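Local atomic coordinates of lipoprotein, putative (Bacillus anthracis, PDB entry 4NOH), a protein that is of unknown function but is probably a lipoprotein of an uncharacterised family and may bind lipid. Residues Lys43-Asn48 with Asp117-Val122; Met60-Val65 with Ile109-Lys114; Gly83-Lys88 with Met101-Asn106. One frame throughout, in Å; residues are numbered along the deposited sequence. Where two conformers were deposited one is given.

How the contacts relate
Contacts 1 and 3 belong to one mixed sheet, and their centres lie about 9 Å apart. Strand 84-86 of contact 3 sits directly beside strand 118-122 of contact 1. The seam is held by Y119 O to F86 N at 2.8 Å and V121 O to I84 N at 2.9 Å. Contact 2 belongs to a smaller antiparallel sheet, with its centre about 13 Å from each of the others. It meets contact 1 by packing, with L45 CD2 3.8 Å from I109 CD1. It meets contact 3 through N106, whose OD1 bonds R113 NH2 at 2.8 Å. No ligand site is identified among the three.

Contact 1: residues Lys43-Asn48 with Asp117-Val122; sequences KVLIMN and DMYAVV
Strands 42-48 and 118-122 run side by side as a parallel pair within the large mixed sheet. Their segment axes are inclined by 26° and come within 4.5 Å. Backbone bonds alternate between the strands. L45 N reaches M118 O at 3.0 Å, and L45 O takes the N-H of A120 at 2.8 Å. M47 repeats this: its N bonds A120 O and its O accepts from V122 N. The last bond is nearly straight, and its donor lies almost along the C=O axis of M47.

The entry to the pair is held differently. K43 O takes two donors, M118 N in the carbonyl plane and D117 N above it. D117 has CG anti to its carbonyl carbon (chi1 -64°), which brings the carboxylate to the backbone of K43. OD2 then receives K43 N at 2.9 Å on its anti lone pair. The side chain thus fastens the loop residue D117 to the start of 43-48.

One face of the sheet carries V44, I46, N48, M118, A120 and V122. V44 CG2 spans to A120 CB at 3.9 Å. The side chains of I46 and V122 cross obliquely, CG2 to CG2 at 4.1 Å. The other face carries L45, M47, Y119 and V121. There the CG of selenomethionine M47, in the crowded position between its backbone N and carbonyl carbon, meets V121 CG2 at 3.9 Å. L45, M47 and Y119 also pack on I109 of strand 107-109.

Further out, strand 26-39 bonds the far edge of 42-48 through G37 and K35. Strand 84-86 bonds the far edge of 118-122. N48 is the N-cap of helix 49-57. Its OD1 accepts the N-H of T51, while its CB lies 3.9 Å from V122 O.

Contact 2: residues Met60-Val65 with Ile109-Lys114; sequences MLKKVV and IGDARK
Two acceptors grip K62 NZ. The first is D111 OD1 at 2.7 Å, a salt bridge made on the syn lone pair of the carboxylate. The second is the backbone O of E167, near the chain end. D111 OD2 bonds E167 N, so the acid and the lysine both fasten the same residue. The positive charge of K62 would be expected to favour the ionised form of D111.

K62 reaches this point because CG is anti to the carbonyl carbon (chi1 -53°) and the chain is extended beyond it. On the way it passes alongside the carbonyl of G110, with CD 3.3 Å from G110 O. That oxygen is buried and has no hydrogen-bond partner in the model; the lysine methylenes lie against it.

The backbone link joins M60, two residues before K62, to G110, one before D111. G110 N bonds M60 O at 2.8 Å, fairly straight and in the carbonyl plane. I109 CA also touches M60 O, at 3.3 Å. Here the segments join the small antiparallel sheet in which 61-65 lies between 68-71 and 107-109, with L61 and I109 as a non-hydrogen-bonded pair. Their side chains lie side by side and point the same way, with L61 CD2 3.8 Å from I109 CG1. M55 of helix 49-57 packs on both.

G110 then turns the chain out of the strand, with a positive phi of 73°. The chain of selenomethionine M60 is bent at chi2 and chi3, and its SE rests 4.1 Å from G110 CA. V166 of strand 162-166 touches both M60 and D111.

Contact 3: residues Gly83-Lys88 with Met101-Asn106; sequences GIVFAK and MKYEGN
Y103 has CG anti to its backbone N (chi1 -175°), which carries its ring forward along 83-88 from V85 to A87. V85 places CG1 in the crowded position between backbone N and carbonyl carbon (chi1 59°), facing selenomethionine M101. F86 has CG anti to its carbonyl carbon (chi1 -63°), which brings the ring edge to E104.

These groups sit on a short parallel pairing near one edge of the large mixed sheet, between strands 84-86 and 99-103. K102 N bonds G83 O, and K102 O takes V85 N at 2.8 Å. V85 O then receives E104 N nearly along its C=O axis. Then the register slips by one residue, because A87 N bonds G105 O rather than E104 O. G105 has a positive phi, and a side chain there would jam against the carbonyl O of E104.

Y103 secures the slipped part. Its OH donates to A87 O at 2.7 Å, from above the carbonyl plane. G105 N lies over the centre of the same ring, 3.4 Å above its plane, so the backbone there passes across one face.

V85 CG1 meets M101 CB at 3.6 Å, the side chains crossing at about a right angle. M101 SE rests close to G83, where there is no room for a CB. F86 CE1 lies 3.6 Å from E104 CB, while E104 O and G105 O sit at the ring edge, in its plane. E104 CG also packs on I84 CG2.

At the far end N106 OD1 accepts from R113 NH2, and N106 ND2 donates to a water at 3.1 Å.

Contact 1: residues Lys43-Asn48 with Asp117-Val122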
loop_
_atom_site.group_PDB
_atom_site.type_symbol
_atom_site.label_atom_id
_atom_site.label_comp_id
_atom_site.label_asym_id
_atom_site.label_seq_id
_atom_site.Cartn_x
_atom_site.Cartn_y
_atom_site.Cartn_z
ATOM N N LYS A 43 -2.380 5.064 -12.257
ATOM C CA LYS A 43 -2.631 3.871 -11.462
ATOM C C LYS A 43 -3.244 4.222 -10.129
ATOM O O LYS A 43 -2.886 5.252 -9.526
ATOM C CB LYS A 43 -1.344 3.085 -11.232
ATOM C CG LYS A 43 -0.975 2.202 -12.397
ATOM C CD LYS A 43 0.233 1.309 -12.123
ATOM C CE LYS A 43 0.270 0.146 -13.124
ATOM N NZ LYS A 43 1.437 -0.782 -12.990
ATOM N N VAL A 44 -4.183 3.390 -9.689
ATOM C CA VAL A 44 -4.816 3.571 -8.370
ATOM C C VAL A 44 -4.828 2.219 -7.661
ATOM O O VAL A 44 -5.198 1.209 -8.248
ATOM C CB VAL A 44 -6.226 4.193 -8.465
ATOM C CG1 VAL A 44 -7.168 3.364 -9.289
ATOM C CG2 VAL A 44 -6.790 4.449 -7.077
ATOM N N LEU A 45 -4.400 2.225 -6.402
ATOM C CA LEU A 45 -4.348 1.023 -5.579
ATOM C C LEU A 45 -5.515 1.171 -4.625
ATOM O O LEU A 45 -5.502 2.068 -3.795
ATOM C CB LEU A 45 -3.037 0.957 -4.842
ATOM C CG LEU A 45 -2.615 -0.323 -4.141
ATOM C CD1 LEU A 45 -2.564 -1.515 -5.092
ATOM C CD2 LEU A 45 -1.255 -0.128 -3.486
ATOM N N ILE A 46 -6.483 0.281 -4.748
ATOM C CA ILE A 46 -7.769 0.350 -4.042
ATOM C C ILE A 46 -7.846 -0.701 -2.934
ATOM O O ILE A 46 -7.601 -1.892 -3.160
ATOM C CB ILE A 46 -8.939 0.106 -5.016
ATOM C CG1 ILE A 46 -8.819 0.974 -6.289
ATOM C CG2 ILE A 46 -10.274 0.384 -4.323
ATOM C CD1 ILE A 46 -9.649 0.501 -7.470
HETATM N N MSE A 47 -8.188 -0.276 -1.738
HETATM C CA MSE A 47 -8.377 -1.246 -0.691
HETATM C C MSE A 47 -9.691 -0.979 -0.035
HETATM O O MSE A 47 -10.367 0.022 -0.301
HETATM C CB MSE A 47 -7.233 -1.244 0.310
HETATM C CG MSE A 47 -7.091 0.024 1.122
HETATM SE SE MSE A 47 -5.256 0.205 1.861
HETATM C CE MSE A 47 -4.467 1.383 0.518
ATOM N N ASN A 48 -10.103 -1.932 0.775
ATOM C CA ASN A 48 -11.310 -1.762 1.527
ATOM C C ASN A 48 -10.987 -1.138 2.889
ATOM O O ASN A 48 -9.830 -1.071 3.331
ATOM C CB ASN A 48 -12.174 -3.028 1.636
ATOM C CG ASN A 48 -11.551 -4.154 2.441
ATOM O OD1 ASN A 48 -10.649 -3.979 3.249
ATOM N ND2 ASN A 48 -12.097 -5.340 2.259
ATOM N N ASP A 117 0.116 5.538 -8.521
ATOM C CA ASP A 117 0.076 6.980 -8.450
ATOM C C ASP A 117 -0.826 7.455 -7.295
ATOM O O ASP A 117 -0.473 8.388 -6.560
ATOM C CB ASP A 117 -0.447 7.543 -9.756
ATOM C CG ASP A 117 0.447 7.241 -10.894
ATOM O OD1 ASP A 117 1.572 7.799 -10.906
ATOM O OD2 ASP A 117 0.025 6.556 -11.840
HETATM N N MSE A 118 -1.989 6.818 -7.142
HETATM C CA MSE A 118 -2.996 7.199 -6.136
HETATM C C MSE A 118 -3.389 5.977 -5.350
HETATM O O MSE A 118 -3.133 4.822 -5.752
HETATM C CB MSE A 118 -4.262 7.748 -6.807
HETATM C CG MSE A 118 -3.869 8.857 -7.750
HETATM SE SE MSE A 118 -5.469 9.721 -8.457
HETATM C CE MSE A 118 -6.032 8.292 -9.683
ATOM N N TYR A 119 -4.039 6.202 -4.220
ATOM C CA TYR A 119 -4.491 5.147 -3.319
ATOM C C TYR A 119 -5.938 5.459 -2.988
ATOM O O TYR A 119 -6.269 6.582 -2.680
ATOM C CB TYR A 119 -3.685 5.136 -2.040
ATOM C CG TYR A 119 -2.180 5.138 -2.221
ATOM C CD1 TYR A 119 -1.520 6.315 -2.479
ATOM C CD2 TYR A 119 -1.422 3.965 -2.132
ATOM C CE1 TYR A 119 -0.172 6.359 -2.632
ATOM C CE2 TYR A 119 -0.036 4.007 -2.278
ATOM C CZ TYR A 119 0.568 5.213 -2.540
ATOM O OH TYR A 119 1.917 5.301 -2.682
ATOM N N ALA A 120 -6.808 4.485 -3.056
ATOM C CA ALA A 120 -8.229 4.729 -2.749
ATOM C C ALA A 120 -8.697 3.768 -1.686
ATOM O O ALA A 120 -8.239 2.632 -1.632
ATOM C CB ALA A 120 -9.089 4.605 -3.987
ATOM N N VAL A 121 -9.604 4.228 -0.824
ATOM C CA VAL A 121 -10.179 3.363 0.179
ATOM C C VAL A 121 -11.679 3.474 0.040
ATOM O O VAL A 121 -12.229 4.574 0.092
ATOM C CB VAL A 121 -9.714 3.705 1.597
ATOM C CG1 VAL A 121 -10.259 2.699 2.602
ATOM C CG2 VAL A 121 -8.184 3.772 1.676
ATOM N N VAL A 122 -12.317 2.322 -0.090
ATOM C CA VAL A 122 -13.779 2.253 -0.221
ATOM C C VAL A 122 -14.368 1.280 0.811
ATOM O O VAL A 122 -13.654 0.553 1.458
ATOM C CB VAL A 122 -14.200 1.809 -1.639
ATOM C CG1 VAL A 122 -13.735 2.827 -2.691
ATOM C CG2 VAL A 122 -13.680 0.419 -1.972
#

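Contact 2: residues Met60-Val65 with Ile109-Lys114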
loop_
_atom_site.group_PDB
_atom_site.type_symbol
_atom_site.label_atom_id
_atom_site.label_comp_id
_atom_site.label_asym_id
_atom_site.label_seq_id
_atom_site.Cartn_x
_atom_site.Cartn_y
_atom_site.Cartn_z
HETATM N N MSE A 60 1.532 2.234 8.396
HETATM C CA MSE A 60 2.010 2.114 7.014
HETATM C C MSE A 60 1.438 3.074 6.028
HETATM O O MSE A 60 1.916 3.143 4.904
HETATM C CB MSE A 60 1.857 0.654 6.531
HETATM C CG MSE A 60 3.049 -0.207 6.952
HETATM SE SE MSE A 60 4.811 0.455 6.245
HETATM C CE MSE A 60 5.593 0.849 7.985
ATOM N N LEU A 61 0.386 3.781 6.416
ATOM C CA LEU A 61 -0.156 4.872 5.609
ATOM C C LEU A 61 0.448 6.131 6.172
ATOM O O LEU A 61 0.203 6.492 7.318
ATOM C CB LEU A 61 -1.676 4.895 5.596
ATOM C CG LEU A 61 -2.358 3.830 4.723
ATOM C CD1 LEU A 61 -3.833 3.799 5.020
ATOM C CD2 LEU A 61 -2.162 4.140 3.240
ATOM N N LYS A 62 1.212 6.838 5.363
ATOM C CA LYS A 62 1.965 7.978 5.853
ATOM C C LYS A 62 1.747 9.246 5.049
ATOM O O LYS A 62 1.810 9.223 3.826
ATOM C CB LYS A 62 3.477 7.635 5.823
ATOM C CG LYS A 62 3.851 6.336 6.553
ATOM C CD LYS A 62 5.338 6.208 6.808
ATOM C CE LYS A 62 5.693 4.935 7.555
ATOM N NZ LYS A 62 7.138 4.854 7.929
ATOM N N LYS A 63 1.507 10.349 5.752
ATOM C CA LYS A 63 1.321 11.628 5.108
ATOM C C LYS A 63 2.686 12.151 4.713
ATOM O O LYS A 63 3.651 12.055 5.487
ATOM C CB LYS A 63 0.658 12.632 6.052
ATOM C CG LYS A 63 0.387 13.985 5.398
ATOM C CD LYS A 63 -0.014 15.080 6.393
ATOM C CE LYS A 63 -0.941 14.587 7.489
ATOM N NZ LYS A 63 -0.199 13.975 8.635
ATOM N N VAL A 64 2.776 12.710 3.516
ATOM C CA VAL A 64 4.012 13.307 3.055
ATOM C C VAL A 64 4.135 14.690 3.715
ATOM O O VAL A 64 3.213 15.486 3.636
ATOM C CB VAL A 64 4.008 13.419 1.522
ATOM C CG1 VAL A 64 5.233 14.168 1.040
ATOM C CG2 VAL A 64 3.928 12.045 0.889
ATOM N N VAL A 65 5.270 14.937 4.371
ATOM C CA VAL A 65 5.518 16.198 5.066
ATOM C C VAL A 65 6.899 16.682 4.690
ATOM O O VAL A 65 7.893 16.087 5.084
ATOM C CB VAL A 65 5.419 16.024 6.600
ATOM C CG1 VAL A 65 5.766 17.327 7.325
ATOM C CG2 VAL A 65 4.024 15.549 7.001
ATOM N N ILE A 109 1.804 4.711 0.893
ATOM C CA ILE A 109 2.122 3.497 1.644
ATOM C C ILE A 109 3.649 3.482 1.841
ATOM O O ILE A 109 4.433 3.655 0.887
ATOM C CB ILE A 109 1.687 2.226 0.915
ATOM C CG1 ILE A 109 0.148 2.149 0.920
ATOM C CG2 ILE A 109 2.278 0.986 1.592
ATOM C CD1 ILE A 109 -0.426 1.084 0.007
ATOM N N GLY A 110 4.088 3.286 3.075
ATOM C CA GLY A 110 5.516 3.298 3.331
ATOM C C GLY A 110 6.098 4.691 3.260
ATOM O O GLY A 110 5.421 5.692 3.571
ATOM N N ASP A 111 7.344 4.787 2.822
ATOM C CA ASP A 111 8.065 6.059 2.911
ATOM C C ASP A 111 8.215 6.845 1.620
ATOM O O ASP A 111 8.770 7.961 1.609
ATOM C CB ASP A 111 9.431 5.819 3.564
ATOM C CG ASP A 111 9.329 5.279 5.006
ATOM O OD1 ASP A 111 8.233 5.024 5.513
ATOM O OD2 ASP A 111 10.382 5.105 5.652
ATOM N N ALA A 112 7.631 6.313 0.558
ATOM C CA ALA A 112 7.686 6.928 -0.751
ATOM C C ALA A 112 6.530 6.385 -1.568
ATOM O O ALA A 112 6.013 5.297 -1.288
ATOM C CB ALA A 112 9.002 6.557 -1.422
ATOM N N ARG A 113 6.154 7.100 -2.610
ATOM C CA ARG A 113 5.115 6.664 -3.517
ATOM C C ARG A 113 5.657 5.587 -4.427
ATOM O O ARG A 113 6.482 5.854 -5.301
ATOM C CB ARG A 113 4.668 7.836 -4.356
ATOM C CG ARG A 113 3.414 7.526 -5.186
ATOM C CD ARG A 113 3.028 8.659 -6.140
ATOM N NE ARG A 113 3.141 9.869 -5.355
ATOM C CZ ARG A 113 2.246 10.265 -4.465
ATOM N NH1 ARG A 113 1.050 9.683 -4.392
ATOM N NH2 ARG A 113 2.547 11.259 -3.672
ATOM N N LYS A 114 5.239 4.359 -4.221
ATOM C CA LYS A 114 5.709 3.234 -5.009
ATOM C C LYS A 114 4.512 2.425 -5.495
ATOM O O LYS A 114 3.473 2.396 -4.845
ATOM C CB LYS A 114 6.634 2.355 -4.153
ATOM C CG LYS A 114 7.920 3.021 -3.744
ATOM C CD LYS A 114 8.861 3.236 -4.900
ATOM C CE LYS A 114 10.146 3.874 -4.444
ATOM N NZ LYS A 114 11.118 4.108 -5.556
#

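Contact 3: residues Gly83-Lys88 with Met101-Asn106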
loop_
_atom_site.group_PDB
_atom_site.type_symbol
_atom_site.label_atom_id
_atom_site.label_comp_id
_atom_site.label_asym_id
_atom_site.label_seq_id
_atom_site.Cartn_x
_atom_site.Cartn_y
_atom_site.Cartn_z
ATOM N N GLY A 83 -16.297 7.132 -0.641
ATOM C CA GLY A 83 -14.953 6.571 -0.607
ATOM C C GLY A 83 -13.948 7.711 -0.682
ATOM O O GLY A 83 -14.335 8.843 -0.936
ATOM N N ILE A 84 -12.667 7.402 -0.489
ATOM C CA ILE A 84 -11.644 8.442 -0.452
ATOM C C ILE A 84 -10.486 8.118 -1.336
ATOM O O ILE A 84 -10.252 6.953 -1.665
ATOM C CB ILE A 84 -11.082 8.660 0.983
ATOM C CG1 ILE A 84 -10.352 7.429 1.542
ATOM C CG2 ILE A 84 -12.224 9.086 1.921
ATOM C CD1 ILE A 84 -9.678 7.638 2.885
ATOM N N VAL A 85 -9.769 9.172 -1.713
ATOM C CA VAL A 85 -8.564 8.981 -2.512
ATOM C C VAL A 85 -7.440 9.828 -1.975
ATOM O O VAL A 85 -7.650 10.959 -1.536
ATOM C CB VAL A 85 -8.810 9.256 -4.024
ATOM C CG1 VAL A 85 -9.315 10.684 -4.286
ATOM C CG2 VAL A 85 -7.551 8.936 -4.842
ATOM N N PHE A 86 -6.248 9.238 -1.963
ATOM C CA PHE A 86 -5.015 9.901 -1.602
ATOM C C PHE A 86 -4.180 10.061 -2.875
ATOM O O PHE A 86 -3.996 9.106 -3.612
ATOM C CB PHE A 86 -4.213 9.060 -0.632
ATOM C CG PHE A 86 -4.896 8.827 0.697
ATOM C CD1 PHE A 86 -5.165 9.888 1.546
ATOM C CD2 PHE A 86 -5.176 7.531 1.130
ATOM C CE1 PHE A 86 -5.714 9.667 2.794
ATOM C CE2 PHE A 86 -5.739 7.317 2.384
ATOM C CZ PHE A 86 -6.024 8.386 3.194
ATOM N N ALA A 87 -3.659 11.258 -3.114
ATOM C CA ALA A 87 -2.812 11.515 -4.277
ATOM C C ALA A 87 -1.893 12.703 -4.009
ATOM O O ALA A 87 -2.101 13.465 -3.065
ATOM C CB ALA A 87 -3.660 11.776 -5.490
ATOM N N LYS A 88 -0.883 12.870 -4.861
ATOM C CA LYS A 88 0.095 13.938 -4.692
ATOM C C LYS A 88 -0.540 15.322 -4.729
ATOM O O LYS A 88 -0.127 16.215 -3.991
ATOM C CB LYS A 88 1.146 13.830 -5.781
ATOM C CG LYS A 88 2.190 14.922 -5.722
ATOM C CD LYS A 88 3.096 14.876 -6.935
ATOM C CE LYS A 88 4.059 16.053 -6.928
ATOM N NZ LYS A 88 4.899 16.025 -5.700
HETATM N N MSE A 101 -14.604 9.670 -5.714
HETATM C CA MSE A 101 -13.877 9.636 -4.469
HETATM C C MSE A 101 -13.674 11.017 -3.910
HETATM O O MSE A 101 -13.595 12.005 -4.645
HETATM C CB MSE A 101 -12.475 9.064 -4.715
HETATM C CG MSE A 101 -12.461 7.639 -5.293
HETATM SE SE MSE A 101 -13.121 6.273 -4.025
HETATM C CE MSE A 101 -14.899 6.051 -4.833
ATOM N N LYS A 102 -13.575 11.091 -2.594
ATOM C CA LYS A 102 -13.292 12.341 -1.903
ATOM C C LYS A 102 -11.794 12.463 -1.654
ATOM O O LYS A 102 -11.183 11.552 -1.086
ATOM C CB LYS A 102 -13.992 12.321 -0.566
ATOM C CG LYS A 102 -13.862 13.570 0.251
ATOM C CD LYS A 102 -14.253 13.317 1.707
ATOM C CE LYS A 102 -15.540 12.541 1.860
ATOM N NZ LYS A 102 -15.806 12.358 3.311
ATOM N N TYR A 103 -11.209 13.598 -2.033
ATOM C CA TYR A 103 -9.762 13.770 -1.820
ATOM C C TYR A 103 -9.427 13.928 -0.340
ATOM O O TYR A 103 -10.006 14.794 0.339
ATOM C CB TYR A 103 -9.231 14.985 -2.581
ATOM C CG TYR A 103 -7.745 15.152 -2.495
ATOM C CD1 TYR A 103 -6.896 14.239 -3.112
ATOM C CD2 TYR A 103 -7.168 16.229 -1.808
ATOM C CE1 TYR A 103 -5.533 14.373 -3.045
ATOM C CE2 TYR A 103 -5.791 16.369 -1.739
ATOM C CZ TYR A 103 -4.982 15.441 -2.365
ATOM O OH TYR A 103 -3.597 15.588 -2.307
ATOM N N GLU A 104 -8.453 13.144 0.138
ATOM C CA GLU A 104 -8.029 13.190 1.541
ATOM C C GLU A 104 -6.528 13.453 1.739
ATOM O O GLU A 104 -5.989 13.136 2.777
ATOM C CB GLU A 104 -8.472 11.936 2.296
ATOM C CG GLU A 104 -9.977 11.843 2.488
ATOM C CD GLU A 104 -10.528 12.769 3.554
ATOM O OE1 GLU A 104 -9.769 13.525 4.207
ATOM O OE2 GLU A 104 -11.755 12.740 3.751
ATOM N N GLY A 105 -5.853 14.020 0.745
ATOM C CA GLY A 105 -4.479 14.417 0.949
ATOM C C GLY A 105 -3.420 13.538 0.338
ATOM O O GLY A 105 -3.708 12.526 -0.318
ATOM N N ASN A 106 -2.187 13.973 0.536
ATOM C CA ASN A 106 -1.028 13.291 0.001
ATOM C C ASN A 106 -0.485 12.303 1.019
ATOM O O ASN A 106 0.429 12.615 1.816
ATOM C CB ASN A 106 0.044 14.290 -0.418
ATOM C CG ASN A 106 1.169 13.645 -1.176
ATOM O OD1 ASN A 106 1.082 12.461 -1.549
ATOM N ND2 ASN A 106 2.230 14.403 -1.442
HETATM O O HOH W 1 4.789 13.922 -3.043
#